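Checkpoint serine/threonine-protein kinase BUB1 (Saccharomyces cerevisiae, PDB 3ESL) acts as a serine/threonine kinase of the spindle assembly checkpoint, delaying anaphase until chromosomes are bioriented, and is represented here by its conserved, TPR-related all-helical N-terminal domain. Local coordinates at residues Gln4-Lys12 against Ser43-Ser51; Asp28-Met37 against Asn75-Trp83. All coordinates share one frame; numbering follows the deposited sequence.

Interaction 1 of 2, residues Gln4-Lys12 against Ser43-Ser51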
loop_
_atom_site.group_PDB
_atom_site.type_symbol
_atom_site.label_atom_id
_atom_site.label_comp_id
_atom_site.label_asym_id
_atom_site.label_seq_id
_atom_site.Cartn_x
_atom_site.Cartn_y
_atom_site.Cartn_z
ATOM N N GLN A 4 -28.259 -6.822 -16.776
ATOM C CA GLN A 4 -27.356 -6.282 -15.762
ATOM C C GLN A 4 -25.906 -6.335 -16.238
ATOM O O GLN A 4 -25.165 -5.361 -16.100
ATOM C CB GLN A 4 -27.513 -7.059 -14.454
ATOM C CG GLN A 4 -26.818 -6.433 -13.257
ATOM C CD GLN A 4 -27.094 -7.181 -11.966
ATOM O OE1 GLN A 4 -26.809 -8.376 -11.851
ATOM N NE2 GLN A 4 -27.646 -6.478 -10.983
ATOM N N HIS A 5 -25.517 -7.476 -16.805
ATOM C CA HIS A 5 -24.156 -7.704 -17.294
ATOM C C HIS A 5 -23.759 -6.698 -18.384
ATOM O O HIS A 5 -22.622 -6.207 -18.406
ATOM C CB HIS A 5 -24.032 -9.141 -17.815
ATOM C CG HIS A 5 -22.644 -9.699 -17.745
ATOM N ND1 HIS A 5 -22.210 -10.483 -16.697
ATOM C CD2 HIS A 5 -21.596 -9.598 -18.598
ATOM C CE1 HIS A 5 -20.953 -10.834 -16.904
ATOM N NE2 HIS A 5 -20.556 -10.311 -18.050
ATOM N N SER A 6 -24.707 -6.389 -19.271
ATOM C CA SER A 6 -24.503 -5.442 -20.373
ATOM C C SER A 6 -24.291 -4.010 -19.883
ATOM O O SER A 6 -23.401 -3.300 -20.369
ATOM C CB SER A 6 -25.691 -5.492 -21.337
ATOM O OG SER A 6 -25.639 -4.420 -22.263
ATOM N N GLN A 7 -25.123 -3.595 -18.929
ATOM C CA GLN A 7 -24.999 -2.280 -18.310
ATOM C C GLN A 7 -23.660 -2.168 -17.584
ATOM O O GLN A 7 -22.990 -1.135 -17.664
ATOM C CB GLN A 7 -26.181 -2.003 -17.366
ATOM C CG GLN A 7 -27.474 -1.608 -18.104
ATOM C CD GLN A 7 -28.739 -1.708 -17.244
ATOM O OE1 GLN A 7 -28.858 -2.580 -16.378
ATOM N NE2 GLN A 7 -29.698 -0.821 -17.503
ATOM N N LEU A 8 -23.262 -3.242 -16.906
ATOM C CA LEU A 8 -21.987 -3.262 -16.192
ATOM C C LEU A 8 -20.820 -3.162 -17.160
ATOM O O LEU A 8 -19.852 -2.444 -16.901
ATOM C CB LEU A 8 -21.863 -4.509 -15.312
ATOM C CG LEU A 8 -22.755 -4.559 -14.066
ATOM C CD1 LEU A 8 -22.697 -5.938 -13.450
ATOM C CD2 LEU A 8 -22.393 -3.494 -13.043
ATOM N N ASN A 9 -20.910 -3.858 -18.292
ATOM C CA ASN A 9 -19.851 -3.755 -19.300
ATOM C C ASN A 9 -19.713 -2.391 -19.952
ATOM O O ASN A 9 -18.598 -1.962 -20.281
ATOM C CB ASN A 9 -19.966 -4.843 -20.362
ATOM C CG ASN A 9 -19.058 -6.004 -20.077
ATOM O OD1 ASN A 9 -17.922 -6.045 -20.558
ATOM N ND2 ASN A 9 -19.529 -6.937 -19.256
ATOM N N GLN A 10 -20.838 -1.707 -20.150
ATOM C CA GLN A 10 -20.797 -0.352 -20.689
ATOM C C GLN A 10 -20.108 0.573 -19.687
ATOM O O GLN A 10 -19.348 1.455 -20.078
ATOM C CB GLN A 10 -22.202 0.162 -20.993
ATOM C CG GLN A 10 -22.881 -0.620 -22.106
ATOM C CD GLN A 10 -24.277 -0.128 -22.410
ATOM O OE1 GLN A 10 -25.012 0.306 -21.523
ATOM N NE2 GLN A 10 -24.653 -0.204 -23.676
ATOM N N THR A 11 -20.390 0.354 -18.403
ATOM C CA THR A 11 -19.819 1.185 -17.343
ATOM C C THR A 11 -18.304 1.003 -17.313
ATOM O O THR A 11 -17.567 1.989 -17.186
ATOM C CB THR A 11 -20.451 0.909 -15.964
ATOM O OG1 THR A 11 -21.838 1.276 -15.992
ATOM C CG2 THR A 11 -19.774 1.743 -14.871
ATOM N N LYS A 12 -17.856 -0.245 -17.463
ATOM C CA LYS A 12 -16.432 -0.561 -17.525
ATOM C C LYS A 12 -15.757 0.185 -18.669
ATOM O O LYS A 12 -14.715 0.822 -18.489
ATOM C CB LYS A 12 -16.199 -2.078 -17.642
ATOM C CG LYS A 12 -14.727 -2.447 -17.727
ATOM C CD LYS A 12 -14.471 -3.951 -17.632
ATOM C CE LYS A 12 -14.801 -4.663 -18.931
ATOM N NZ LYS A 12 -14.411 -6.109 -18.859
ATOM N N SER A 43 -19.518 -3.468 -7.671
ATOM C CA SER A 43 -20.485 -3.849 -8.691
ATOM C C SER A 43 -19.992 -4.949 -9.629
ATOM O O SER A 43 -20.679 -5.958 -9.830
ATOM C CB SER A 43 -20.930 -2.622 -9.482
ATOM O OG SER A 43 -21.576 -1.701 -8.622
ATOM N N TYR A 44 -18.801 -4.762 -10.186
ATOM C CA TYR A 44 -18.301 -5.642 -11.243
ATOM C C TYR A 44 -17.890 -7.035 -10.746
ATOM O O TYR A 44 -18.267 -8.046 -11.342
ATOM C CB TYR A 44 -17.152 -4.962 -11.997
ATOM C CG TYR A 44 -16.766 -5.633 -13.295
ATOM C CD1 TYR A 44 -17.665 -5.713 -14.366
ATOM C CD2 TYR A 44 -15.497 -6.171 -13.462
ATOM C CE1 TYR A 44 -17.297 -6.331 -15.571
ATOM C CE2 TYR A 44 -15.120 -6.791 -14.652
ATOM C CZ TYR A 44 -16.021 -6.869 -15.698
ATOM O OH TYR A 44 -15.633 -7.485 -16.864
ATOM N N ILE A 45 -17.132 -7.080 -9.653
ATOM C CA ILE A 45 -16.634 -8.338 -9.093
ATOM C C ILE A 45 -17.754 -9.216 -8.489
ATOM O O ILE A 45 -17.590 -10.430 -8.350
ATOM C CB ILE A 45 -15.486 -8.074 -8.072
ATOM C CG1 ILE A 45 -14.469 -9.224 -8.063
ATOM C CG2 ILE A 45 -16.037 -7.764 -6.685
ATOM C CD1 ILE A 45 -13.089 -8.815 -7.562
ATOM N N GLU A 46 -18.881 -8.594 -8.135
ATOM C CA GLU A 46 -20.058 -9.316 -7.626
ATOM C C GLU A 46 -20.761 -10.138 -8.708
ATOM O O GLU A 46 -21.443 -11.119 -8.403
ATOM C CB GLU A 46 -21.059 -8.349 -6.983
ATOM C CG GLU A 46 -21.154 -8.433 -5.454
ATOM C CD GLU A 46 -20.097 -7.616 -4.717
ATOM O OE1 GLU A 46 -18.889 -7.767 -5.014
ATOM O OE2 GLU A 46 -20.475 -6.824 -3.824
ATOM N N VAL A 47 -20.590 -9.732 -9.963
ATOM C CA VAL A 47 -21.251 -10.378 -11.098
ATOM C C VAL A 47 -20.289 -11.294 -11.875
ATOM O O VAL A 47 -20.683 -12.372 -12.331
ATOM C CB VAL A 47 -21.937 -9.328 -12.018
ATOM C CG1 VAL A 47 -22.565 -9.973 -13.246
ATOM C CG2 VAL A 47 -23.001 -8.566 -11.234
ATOM N N ASP A 48 -19.031 -10.872 -12.005
ATOM C CA ASP A 48 -18.004 -11.677 -12.664
ATOM C C ASP A 48 -16.715 -11.631 -11.850
ATOM O O ASP A 48 -15.865 -10.760 -12.061
ATOM C CB ASP A 48 -17.774 -11.193 -14.108
ATOM C CG ASP A 48 -16.892 -12.143 -14.925
ATOM O OD1 ASP A 48 -16.096 -12.905 -14.336
ATOM O OD2 ASP A 48 -16.988 -12.119 -16.171
ATOM N N SER A 49 -16.575 -12.580 -10.925
ATOM C CA SER A 49 -15.456 -12.596 -9.977
ATOM C C SER A 49 -14.081 -12.777 -10.632
ATOM O O SER A 49 -13.097 -12.183 -10.183
ATOM C CB SER A 49 -15.670 -13.672 -8.908
ATOM O OG SER A 49 -15.475 -14.967 -9.451
ATOM N N GLU A 50 -14.018 -13.593 -11.684
ATOM C CA GLU A 50 -12.746 -13.881 -12.358
ATOM C C GLU A 50 -12.253 -12.738 -13.266
ATOM O O GLU A 50 -11.062 -12.422 -13.267
ATOM C CB GLU A 50 -12.778 -15.238 -13.090
ATOM C CG GLU A 50 -13.877 -15.415 -14.147
ATOM C CD GLU A 50 -15.267 -15.698 -13.563
ATOM O OE1 GLU A 50 -15.393 -15.930 -12.339
ATOM O OE2 GLU A 50 -16.243 -15.683 -14.344
ATOM N N SER A 51 -13.161 -12.124 -14.026
ATOM C CA SER A 51 -12.837 -10.904 -14.776
ATOM C C SER A 51 -12.617 -9.731 -13.817
ATOM O O SER A 51 -11.691 -8.944 -14.001
ATOM C CB SER A 51 -13.936 -10.555 -15.781
ATOM O OG SER A 51 -13.678 -9.313 -16.425
#

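Interaction 2 of 2, residues Asp28-Met37 against Asn75-Trp83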
loop_
_atom_site.group_PDB
_atom_site.type_symbol
_atom_site.label_atom_id
_atom_site.label_comp_id
_atom_site.label_asym_id
_atom_site.label_seq_id
_atom_site.Cartn_x
_atom_site.Cartn_y
_atom_site.Cartn_z
ATOM N N ASP A 28 -7.554 16.383 -9.674
ATOM C CA ASP A 28 -7.435 15.227 -8.768
ATOM C C ASP A 28 -7.611 13.917 -9.552
ATOM O O ASP A 28 -8.614 13.222 -9.405
ATOM C CB ASP A 28 -8.494 15.362 -7.655
ATOM C CG ASP A 28 -8.277 14.404 -6.468
ATOM O OD1 ASP A 28 -7.199 13.799 -6.295
ATOM O OD2 ASP A 28 -9.244 14.264 -5.697
ATOM N N PRO A 29 -6.605 13.557 -10.370
ATOM C CA PRO A 29 -6.728 12.337 -11.175
ATOM C C PRO A 29 -6.909 11.082 -10.294
ATOM O O PRO A 29 -7.539 10.098 -10.718
ATOM C CB PRO A 29 -5.405 12.295 -11.938
ATOM C CG PRO A 29 -4.436 13.118 -11.070
ATOM C CD PRO A 29 -5.298 14.221 -10.560
ATOM N N LEU A 30 -6.390 11.119 -9.066
ATOM C CA LEU A 30 -6.570 9.977 -8.156
ATOM C C LEU A 30 -8.061 9.656 -7.950
ATOM O O LEU A 30 -8.442 8.483 -7.847
ATOM C CB LEU A 30 -5.907 10.258 -6.801
ATOM C CG LEU A 30 -6.007 9.125 -5.768
ATOM C CD1 LEU A 30 -5.435 7.828 -6.319
ATOM C CD2 LEU A 30 -5.269 9.533 -4.494
ATOM N N ASP A 31 -8.898 10.687 -7.912
ATOM C CA ASP A 31 -10.335 10.497 -7.682
ATOM C C ASP A 31 -10.989 9.637 -8.761
ATOM O O ASP A 31 -11.845 8.822 -8.448
ATOM C CB ASP A 31 -11.046 11.843 -7.566
ATOM C CG ASP A 31 -12.466 11.707 -7.058
ATOM O OD1 ASP A 31 -12.647 11.129 -5.963
ATOM O OD2 ASP A 31 -13.390 12.174 -7.771
ATOM N N LEU A 32 -10.551 9.786 -10.011
ATOM C CA LEU A 32 -11.135 8.999 -11.108
ATOM C C LEU A 32 -10.733 7.526 -10.953
ATOM O O LEU A 32 -11.580 6.634 -11.063
ATOM C CB LEU A 32 -10.738 9.568 -12.482
ATOM C CG LEU A 32 -11.165 8.740 -13.712
ATOM C CD1 LEU A 32 -12.677 8.532 -13.774
ATOM C CD2 LEU A 32 -10.637 9.397 -15.005
ATOM N N PHE A 33 -9.454 7.265 -10.678
ATOM C CA PHE A 33 -9.028 5.907 -10.339
ATOM C C PHE A 33 -9.819 5.335 -9.159
ATOM O O PHE A 33 -10.238 4.169 -9.195
ATOM C CB PHE A 33 -7.525 5.850 -9.999
ATOM C CG PHE A 33 -6.624 5.876 -11.196
ATOM C CD1 PHE A 33 -6.550 4.775 -12.060
ATOM C CD2 PHE A 33 -5.821 6.992 -11.447
ATOM C CE1 PHE A 33 -5.680 4.799 -13.157
ATOM C CE2 PHE A 33 -4.948 7.026 -12.533
ATOM C CZ PHE A 33 -4.884 5.925 -13.389
ATOM N N LEU A 34 -9.995 6.132 -8.103
ATOM C CA LEU A 34 -10.732 5.651 -6.926
ATOM C C LEU A 34 -12.170 5.271 -7.271
ATOM O O LEU A 34 -12.645 4.208 -6.856
ATOM C CB LEU A 34 -10.741 6.691 -5.800
ATOM C CG LEU A 34 -9.415 6.939 -5.100
ATOM C CD1 LEU A 34 -9.575 8.137 -4.178
ATOM C CD2 LEU A 34 -8.998 5.709 -4.300
ATOM N N ASP A 35 -12.849 6.122 -8.043
ATOM C CA ASP A 35 -14.243 5.860 -8.437
ATOM C C ASP A 35 -14.323 4.532 -9.174
ATOM O O ASP A 35 -15.174 3.685 -8.880
ATOM C CB ASP A 35 -14.775 6.971 -9.340
ATOM C CG ASP A 35 -15.230 8.199 -8.576
ATOM O OD1 ASP A 35 -15.409 8.129 -7.339
ATOM O OD2 ASP A 35 -15.418 9.240 -9.243
ATOM N N TYR A 36 -13.396 4.338 -10.105
ATOM C CA TYR A 36 -13.398 3.133 -10.934
ATOM C C TYR A 36 -13.093 1.892 -10.092
ATOM O O TYR A 36 -13.795 0.895 -10.187
ATOM C CB TYR A 36 -12.429 3.322 -12.100
ATOM C CG TYR A 36 -12.390 2.210 -13.128
ATOM C CD1 TYR A 36 -13.492 1.367 -13.332
ATOM C CD2 TYR A 36 -11.260 2.041 -13.934
ATOM C CE1 TYR A 36 -13.456 0.359 -14.314
ATOM C CE2 TYR A 36 -11.207 1.023 -14.908
ATOM C CZ TYR A 36 -12.313 0.201 -15.088
ATOM O OH TYR A 36 -12.258 -0.799 -16.030
ATOM N N MET A 37 -12.077 1.966 -9.230
ATOM C CA MET A 37 -11.715 0.833 -8.376
ATOM C C MET A 37 -12.821 0.434 -7.394
ATOM O O MET A 37 -13.069 -0.756 -7.168
ATOM C CB MET A 37 -10.397 1.127 -7.644
ATOM C CG MET A 37 -9.221 1.138 -8.592
ATOM S SD MET A 37 -7.679 1.459 -7.704
ATOM C CE MET A 37 -7.912 3.121 -7.106
ATOM N N ASN A 75 2.000 11.957 0.371
ATOM C CA ASN A 75 1.371 11.663 1.652
ATOM C C ASN A 75 -0.135 11.877 1.648
ATOM O O ASN A 75 -0.716 12.278 2.657
ATOM C CB ASN A 75 2.079 12.411 2.790
ATOM C CG ASN A 75 3.439 11.825 3.083
ATOM O OD1 ASN A 75 3.545 10.686 3.568
ATOM N ND2 ASN A 75 4.487 12.576 2.770
ATOM N N ASP A 76 -0.759 11.604 0.496
ATOM C CA ASP A 76 -2.215 11.589 0.389
ATOM C C ASP A 76 -2.690 10.258 0.986
ATOM O O ASP A 76 -2.314 9.191 0.481
ATOM C CB ASP A 76 -2.624 11.708 -1.090
ATOM C CG ASP A 76 -4.128 11.865 -1.282
ATOM O OD1 ASP A 76 -4.910 11.120 -0.665
ATOM O OD2 ASP A 76 -4.541 12.758 -2.059
ATOM N N PRO A 77 -3.509 10.292 2.055
ATOM C CA PRO A 77 -3.896 9.030 2.698
ATOM C C PRO A 77 -4.712 8.140 1.768
ATOM O O PRO A 77 -4.704 6.922 1.918
ATOM C CB PRO A 77 -4.761 9.478 3.885
ATOM C CG PRO A 77 -5.222 10.847 3.540
ATOM C CD PRO A 77 -4.137 11.465 2.698
ATOM N N ARG A 78 -5.425 8.740 0.826
ATOM C CA ARG A 78 -6.174 7.927 -0.144
ATOM C C ARG A 78 -5.232 7.098 -1.014
ATOM O O ARG A 78 -5.506 5.924 -1.298
ATOM C CB ARG A 78 -7.030 8.810 -1.044
ATOM C CG ARG A 78 -8.002 9.702 -0.297
ATOM C CD ARG A 78 -8.661 10.705 -1.256
ATOM N NE ARG A 78 -7.668 11.603 -1.865
ATOM C CZ ARG A 78 -7.879 12.314 -2.972
ATOM N NH1 ARG A 78 -9.046 12.240 -3.605
ATOM N NH2 ARG A 78 -6.923 13.096 -3.451
ATOM N N PHE A 79 -4.129 7.717 -1.439
ATOM C CA PHE A 79 -3.116 7.037 -2.241
ATOM C C PHE A 79 -2.441 5.924 -1.428
ATOM O O PHE A 79 -2.285 4.789 -1.896
ATOM C CB PHE A 79 -2.081 8.048 -2.721
ATOM C CG PHE A 79 -1.130 7.512 -3.757
ATOM C CD1 PHE A 79 -1.581 6.714 -4.818
ATOM C CD2 PHE A 79 0.216 7.870 -3.709
ATOM C CE1 PHE A 79 -0.664 6.238 -5.798
ATOM C CE2 PHE A 79 1.124 7.395 -4.672
ATOM C CZ PHE A 79 0.677 6.593 -5.717
ATOM N N LEU A 80 -2.042 6.254 -0.204
ATOM C CA LEU A 80 -1.460 5.244 0.689
ATOM C C LEU A 80 -2.360 4.013 0.795
ATOM O O LEU A 80 -1.883 2.883 0.736
ATOM C CB LEU A 80 -1.178 5.835 2.071
ATOM C CG LEU A 80 -0.614 4.806 3.061
ATOM C CD1 LEU A 80 0.660 4.149 2.513
ATOM C CD2 LEU A 80 -0.368 5.449 4.438
ATOM N N LYS A 81 -3.664 4.226 0.946
ATOM C CA LYS A 81 -4.574 3.106 1.130
ATOM C C LYS A 81 -4.598 2.183 -0.083
ATOM O O LYS A 81 -4.744 0.981 0.072
ATOM C CB LYS A 81 -5.970 3.585 1.517
ATOM C CG LYS A 81 -6.045 4.105 2.958
ATOM C CD LYS A 81 -7.483 4.517 3.292
ATOM C CE LYS A 81 -7.529 5.487 4.459
ATOM N NZ LYS A 81 -7.275 4.824 5.773
ATOM N N ILE A 82 -4.437 2.745 -1.281
ATOM C CA ILE A 82 -4.390 1.922 -2.493
ATOM C C ILE A 82 -3.180 0.989 -2.453
ATOM O O ILE A 82 -3.318 -0.198 -2.746
ATOM C CB ILE A 82 -4.417 2.770 -3.787
ATOM C CG1 ILE A 82 -5.643 3.685 -3.776
ATOM C CG2 ILE A 82 -4.448 1.860 -5.036
ATOM C CD1 ILE A 82 -5.587 4.795 -4.795
ATOM N N TRP A 83 -2.014 1.515 -2.054
ATOM C CA TRP A 83 -0.820 0.679 -1.893
ATOM C C TRP A 83 -1.092 -0.456 -0.912
ATOM O O TRP A 83 -0.789 -1.604 -1.207
ATOM C CB TRP A 83 0.382 1.470 -1.388
ATOM C CG TRP A 83 0.972 2.378 -2.422
ATOM C CD1 TRP A 83 0.662 3.677 -2.626
ATOM C CD2 TRP A 83 1.976 2.041 -3.389
ATOM N NE1 TRP A 83 1.407 4.191 -3.661
ATOM C CE2 TRP A 83 2.228 3.209 -4.146
ATOM C CE3 TRP A 83 2.691 0.867 -3.683
ATOM C CZ2 TRP A 83 3.158 3.242 -5.191
ATOM C CZ3 TRP A 83 3.632 0.898 -4.730
ATOM C CH2 TRP A 83 3.849 2.079 -5.467
HETATM O O HOH W 1 -11.557 11.079 -3.355
#

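Interaction 1 of 2, residues Gln4-Lys12 against Ser43-Ser51
Lys12 and Tyr44 make the one hydrogen bond across this contact, in which Lys12 NZ donates to Tyr44 OH at 2.7 Å. The lysine chain runs outward with its CG opposite the backbone N (chi1 179°); this extended start sets CD beside the phenol end, and the bend at chi3 (77°) swings CE and NZ round to it. The phenol oxygen also shares a 2.7 Å hydrogen bond with Ser51 OG. Tyrosine suits the place because its long ring spans from helix 29-47 to both partners, while its ring edge faces Leu8 CB and the Asn9 amide at longer range; Trp39 packs near the same ring.

Van der Waals contact lies nearer the start of helix 4-21. Leu8 divides its branches: CD1 presses on Val47 CG2 at 3.5 Å, tighter than usual for two carbons, and CD2 rests on Ser43 CB. The imidazole of His5 approaches the other methyl of Val47, with ND1 3.5 Å from CG1.

Two side chains serve their own backbones. Asn9 ND2 donates to His5 O from the face opposite to Asn9 N, and Asp48 OD1 accepts from Ser51 N (3.1 Å), capping the start of helix 49-67.

With an alanine in place of Lys12, Tyr44 OH would probably lose its cationic donor and keep Ser51 alone of these two partners. The facing segments of helix 4-21 and helix 29-47, neighbours in the TPR-like all-alpha domain, cross at -138° and thus meet through a small apolar patch and a single charge-assisted bond, whose ammonium would be expected to polarise the phenol oxygen.

Interaction 2 of 2, residues Asp28-Met37 against Asn75-Trp83
Arg78 and Asp28 reach toward each other from opposite directions and join two helices of a TPR-like, all-helical array, helix 29-47 and helix 77-90, whose facing segments run at 43°. The guanidinium meets Asp28 end-on: NH1 donates to the syn lone pair of OD2 and NH2 to OD1, each at 2.9 Å, with the two flat groups turned 40° apart. Asp76 takes the same cation side-on through NE and NH2, the latter 2.8 Å from OD2. Arginine suits this place because its planar group can serve two carboxylates at once, and the shared cation probably offsets the repulsion between them. Asp28 OD1 is also bonded to Tyr73 OH.

Beside these polar groups the leucines turn their methyls to the second helix. Leu30 has CG opposite its backbone N (chi1 -179°), which turns the branch toward that helix; CD2 lies over one face of the guanidinium, toward its rim, and 3.9 Å from Phe79 CB. The Leu30 and Ile82 side chains slide past each other in opposite directions, their CD1 atoms meeting at a closeness that is doubtful because Ile82 has two conformers. Leu34 crosses the arginine chain, with CD1 against its CD, while its CD2 meets Ile82 CD1. Met37, bent at chi3, brings CE across the same isoleucine; slender and flexible, it touches Ile82 and also Met60 of helix 49-67.

Asp76 has a second task as N-cap of helix 77-90, its OD1 accepting from Arg78 N as well as NE. Beyond the two carboxylates, one water lies in the guanidinium plane, accepting from Arg78 NH1 and donating to Asp31 OD1.

How the interactions relate
Both interactions draw on helix 29-47, interaction 2 on its start and interaction 1 on its last turns together with the start of helix 49-67; their centres lie 21 Å apart. Along the chain the segments alternate: 4-12, 28-37, 43-51, 75-83. Helix 29-47 packs against helix 4-21, which precedes it, and against helix 77-90, which follows after helix 49-67. Interaction 1 lies at the surface, its centre about 25 Å from the centre of the chain, whereas interaction 2 is partly buried, its centre about 11 Å from that point. They touch where Lys12 CG approaches Tyr36 OH at 3.4 Å. Such successive helix-on-helix packing builds the TPR-like domain, tying its N-terminal helix to the helices further along.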